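Local coordinates for protein isoaspartyl dipeptidase (Fervidobacterium islandicum, PDB 7CDH) that probably hydrolyses isoaspartyl (beta-aspartyl) dipeptides at a two-zinc site, as a thermophilic metallopeptidase of the M38 family linked to protein repair, at residues L80-C85 with K381-E386. Numbering follows the deposited sequence.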
ATOM      1  N   LEU A  80      20.974  -3.527 -27.693  1.00 37.42           N
ATOM      2  CA  LEU A  80      21.077  -4.122 -29.042  1.00 33.75           C
ATOM      3  C   LEU A  80      21.014  -3.008 -30.067  1.00 33.32           C
ATOM      4  O   LEU A  80      20.168  -2.123 -29.887  1.00 33.86           O
ATOM      5  CB  LEU A  80      19.875  -5.038 -29.240  1.00 33.44           C
ATOM      6  CG  LEU A  80      19.850  -5.750 -30.580  1.00 35.22           C
ATOM      7  CD1 LEU A  80      20.963  -6.780 -30.644  1.00 37.47           C
ATOM      8  CD2 LEU A  80      18.505  -6.398 -30.812  1.00 38.37           C
ATOM      9  N   LYS A  81      21.806  -3.069 -31.134  1.00 38.48           N
ATOM     10  CA  LYS A  81      21.619  -2.131 -32.282  1.00 39.88           C
ATOM     11  C   LYS A  81      20.780  -2.860 -33.341  1.00 37.24           C
ATOM     12  O   LYS A  81      21.067  -4.036 -33.589  1.00 37.40           O
ATOM     13  CB  LYS A  81      22.957  -1.675 -32.856  1.00 48.81           C
ATOM     14  CG  LYS A  81      24.115  -1.518 -31.875  1.00 61.49           C
ATOM     15  CD  LYS A  81      24.474  -0.066 -31.557  1.00 71.82           C
ATOM     16  CE  LYS A  81      25.503   0.549 -32.486  1.00 82.91           C
ATOM     17  NZ  LYS A  81      26.673  -0.343 -32.693  1.00 93.28           N
ATOM     18  N   ILE A  82      19.774  -2.216 -33.931  1.00 34.25           N
ATOM     19  CA  ILE A  82      18.976  -2.871 -34.995  1.00 37.97           C
ATOM     20  C   ILE A  82      19.891  -3.272 -36.158  1.00 40.30           C
ATOM     21  O   ILE A  82      19.666  -4.348 -36.745  1.00 38.99           O
ATOM     22  CB  ILE A  82      17.804  -2.034 -35.511  1.00 37.67           C
ATOM     23  CG1 ILE A  82      16.999  -2.912 -36.469  1.00 36.14           C
ATOM     24  CG2 ILE A  82      18.251  -0.722 -36.163  1.00 39.86           C
ATOM     25  CD1 ILE A  82      15.530  -2.593 -36.513  1.00 42.13           C
ATOM     26  N   SER A  83      20.875  -2.441 -36.489  1.00 42.41           N
ATOM     27  CA  SER A  83      21.871  -2.734 -37.551  1.00 43.68           C
ATOM     28  C   SER A  83      22.549  -4.105 -37.314  1.00 43.19           C
ATOM     29  O   SER A  83      22.823  -4.763 -38.311  1.00 39.97           O
ATOM     30  CB  SER A  83      22.869  -1.608 -37.664  1.00 42.47           C
ATOM     31  OG  SER A  83      23.885  -1.736 -36.675  1.00 43.63           O
ATOM     32  N   ASP A  84      22.827  -4.519 -36.064  1.00 42.65           N
ATOM     33  CA  ASP A  84      23.396  -5.860 -35.731  1.00 46.88           C
ATOM     34  C   ASP A  84      22.446  -6.957 -36.228  1.00 48.96           C
ATOM     35  O   ASP A  84      22.915  -7.994 -36.759  1.00 39.19           O
ATOM     36  CB  ASP A  84      23.471  -6.128 -34.227  1.00 56.10           C
ATOM     37  CG  ASP A  84      24.823  -6.000 -33.550  1.00 67.44           C
ATOM     38  OD1 ASP A  84      25.532  -4.995 -33.812  1.00 77.92           O
ATOM     39  OD2 ASP A  84      25.123  -6.889 -32.694  1.00 74.83           O
ATOM     40  N   CYS A  85      21.153  -6.763 -35.955  1.00 45.91           N
ATOM     41  CA  CYS A  85      20.060  -7.695 -36.311  1.00 45.71           C
ATOM     42  C   CYS A  85      20.027  -7.883 -37.828  1.00 43.24           C
ATOM     43  O   CYS A  85      20.099  -9.029 -38.284  1.00 41.88           O
ATOM     44  CB  CYS A  85      18.717  -7.164 -35.819  1.00 43.27           C
ATOM     45  SG  CYS A  85      18.553  -7.311 -34.027  1.00 39.33           S
ATOM     46  N   LYS A 381      19.309   0.027 -44.875  1.00 44.82           N
ATOM     47  CA  LYS A 381      18.324   1.145 -44.850  1.00 44.32           C
ATOM     48  C   LYS A 381      18.819   2.281 -43.947  1.00 46.83           C
ATOM     49  O   LYS A 381      19.818   2.100 -43.216  1.00 48.00           O
ATOM     50  CB  LYS A 381      16.972   0.694 -44.296  1.00 44.46           C
ATOM     51  CG  LYS A 381      16.965   0.402 -42.795  1.00 49.04           C
ATOM     52  CD  LYS A 381      15.572   0.133 -42.246  1.00 49.11           C
ATOM     53  CE  LYS A 381      14.878   1.378 -41.745  1.00 45.92           C
ATOM     54  NZ  LYS A 381      13.409   1.238 -41.767  1.00 46.76           N
ATOM     55  N   ASN A 382      18.091   3.399 -43.955  1.00 54.92           N
ATOM     56  CA  ASN A 382      18.385   4.600 -43.128  1.00 62.93           C
ATOM     57  C   ASN A 382      17.889   4.387 -41.690  1.00 55.78           C
ATOM     58  O   ASN A 382      16.674   4.278 -41.497  1.00 49.30           O
ATOM     59  CB  ASN A 382      17.751   5.858 -43.731  1.00 72.09           C
ATOM     60  CG  ASN A 382      18.677   7.048 -43.651  1.00 80.44           C
ATOM     61  OD1 ASN A 382      18.856   7.631 -42.582  1.00 81.08           O
ATOM     62  ND2 ASN A 382      19.299   7.373 -44.772  1.00 86.02           N
ATOM     63  N   LEU A 383      18.807   4.393 -40.720  1.00 55.76           N
ATOM     64  CA  LEU A 383      18.527   4.277 -39.259  1.00 55.35           C
ATOM     65  C   LEU A 383      18.839   5.582 -38.482  1.00 58.18           C
ATOM     66  O   LEU A 383      19.687   6.396 -38.914  1.00 58.56           O
ATOM     67  CB  LEU A 383      19.370   3.119 -38.715  1.00 52.95           C
ATOM     68  CG  LEU A 383      19.154   1.759 -39.371  1.00 49.10           C
ATOM     69  CD1 LEU A 383      20.206   0.769 -38.891  1.00 47.63           C
ATOM     70  CD2 LEU A 383      17.759   1.243 -39.097  1.00 46.74           C
ATOM     71  N   ASN A 384      18.258   5.703 -37.288  1.00 69.65           N
ATOM     72  CA  ASN A 384      18.102   6.973 -36.533  1.00 68.35           C
ATOM     73  C   ASN A 384      19.385   7.403 -35.808  1.00 70.02           C
ATOM     74  O   ASN A 384      19.582   8.642 -35.690  1.00 77.04           O
ATOM     75  CB  ASN A 384      16.917   6.876 -35.583  1.00 69.23           C
ATOM     76  CG  ASN A 384      15.619   7.014 -36.340  1.00 74.06           C
ATOM     77  OD1 ASN A 384      15.496   7.922 -37.164  1.00 80.94           O
ATOM     78  ND2 ASN A 384      14.668   6.126 -36.084  1.00 72.34           N
ATOM     79  N   PHE A 385      20.231   6.490 -35.321  1.00 65.81           N
ATOM     80  CA  PHE A 385      21.473   6.902 -34.591  1.00 65.60           C
ATOM     81  C   PHE A 385      22.668   6.105 -35.152  1.00 74.88           C
ATOM     82  O   PHE A 385      23.552   5.728 -34.360  1.00 76.72           O
ATOM     83  CB  PHE A 385      21.250   6.842 -33.062  1.00 52.68           C
ATOM     84  CG  PHE A 385      20.022   7.589 -32.567  1.00 45.33           C
ATOM     85  CD1 PHE A 385      20.005   8.986 -32.475  1.00 47.70           C
ATOM     86  CD2 PHE A 385      18.845   6.916 -32.263  1.00 40.99           C
ATOM     87  CE1 PHE A 385      18.867   9.687 -32.076  1.00 42.96           C
ATOM     88  CE2 PHE A 385      17.705   7.616 -31.857  1.00 43.83           C
ATOM     89  CZ  PHE A 385      17.714   8.998 -31.761  1.00 44.66           C
ATOM     90  N   GLU A 386      22.691   5.886 -36.484  1.00 89.91           N
ATOM     91  CA  GLU A 386      23.688   5.060 -37.238  1.00 86.96           C
ATOM     92  C   GLU A 386      23.900   5.657 -38.640  1.00 90.29           C
ATOM     93  O   GLU A 386      24.372   6.776 -38.876  1.00 81.77           O
ATOM     94  CB  GLU A 386      23.241   3.592 -37.381  1.00 84.46           C
ATOM     95  CG  GLU A 386      22.600   2.977 -36.127  1.00 84.60           C
ATOM     96  CD  GLU A 386      23.070   1.585 -35.694  1.00 86.83           C
ATOM     97  OE1 GLU A 386      22.192   0.745 -35.302  1.00 65.33           O
ATOM     98  OE2 GLU A 386      24.316   1.339 -35.712  1.00 74.64           O
TER
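Leu383 lays its isobutyl end against Ile82, joining the chain's C-terminal tail to the first turn of the short helix 82-86 in the amidohydrolase TIM-barrel domain. The two segments bury 213 Å² between them, and the closely fitted part is apolar. CG2 of Ile82 sits against both methyls of Leu383, 3.6 Å from CD2 and 3.7 Å from CD1, while CD1 also reaches CB of Ser83 at 3.8 Å. A chi1 of -57° puts CG of Leu383 anti to the carbonyl carbon, and chi2 (171°) then places the two methyls. Behind them, Ile82 is buried against Leu116 of helix 106-118 and against Glu119 and Leu121. Replacing Leu383 by an alanine would probably open a gap beside Ile82 CG2 and leave the tail held to this helix mainly by the Glu386 side chain.

The solvent side is polar and less firmly held: Ile82 and Ser83 are buried, whereas Lys81 and Glu386 are exposed. Glu386 is the last modelled residue, and its carboxylate lies over the helix start, where Lys81 holds the N-cap position. Ser83 OG is 3.3 Å from both OE1 and OE2 of Glu386, which allows a weak hydrogen bond to the carboxylate. Lys81 may add a weak electrostatic attraction, its NZ lying 4.2 Å from OE2 of Glu386, beyond a salt bridge. Just before Glu386, Asn384 and Phe385 pack on Glu74 and Arg76 of a second subunit. The nearest approaches of Lys81 to the carboxylate are made by carbon, CB lying 3.5 Å from Glu386 OE1 and CE 3.5 Å from Glu386 OE2.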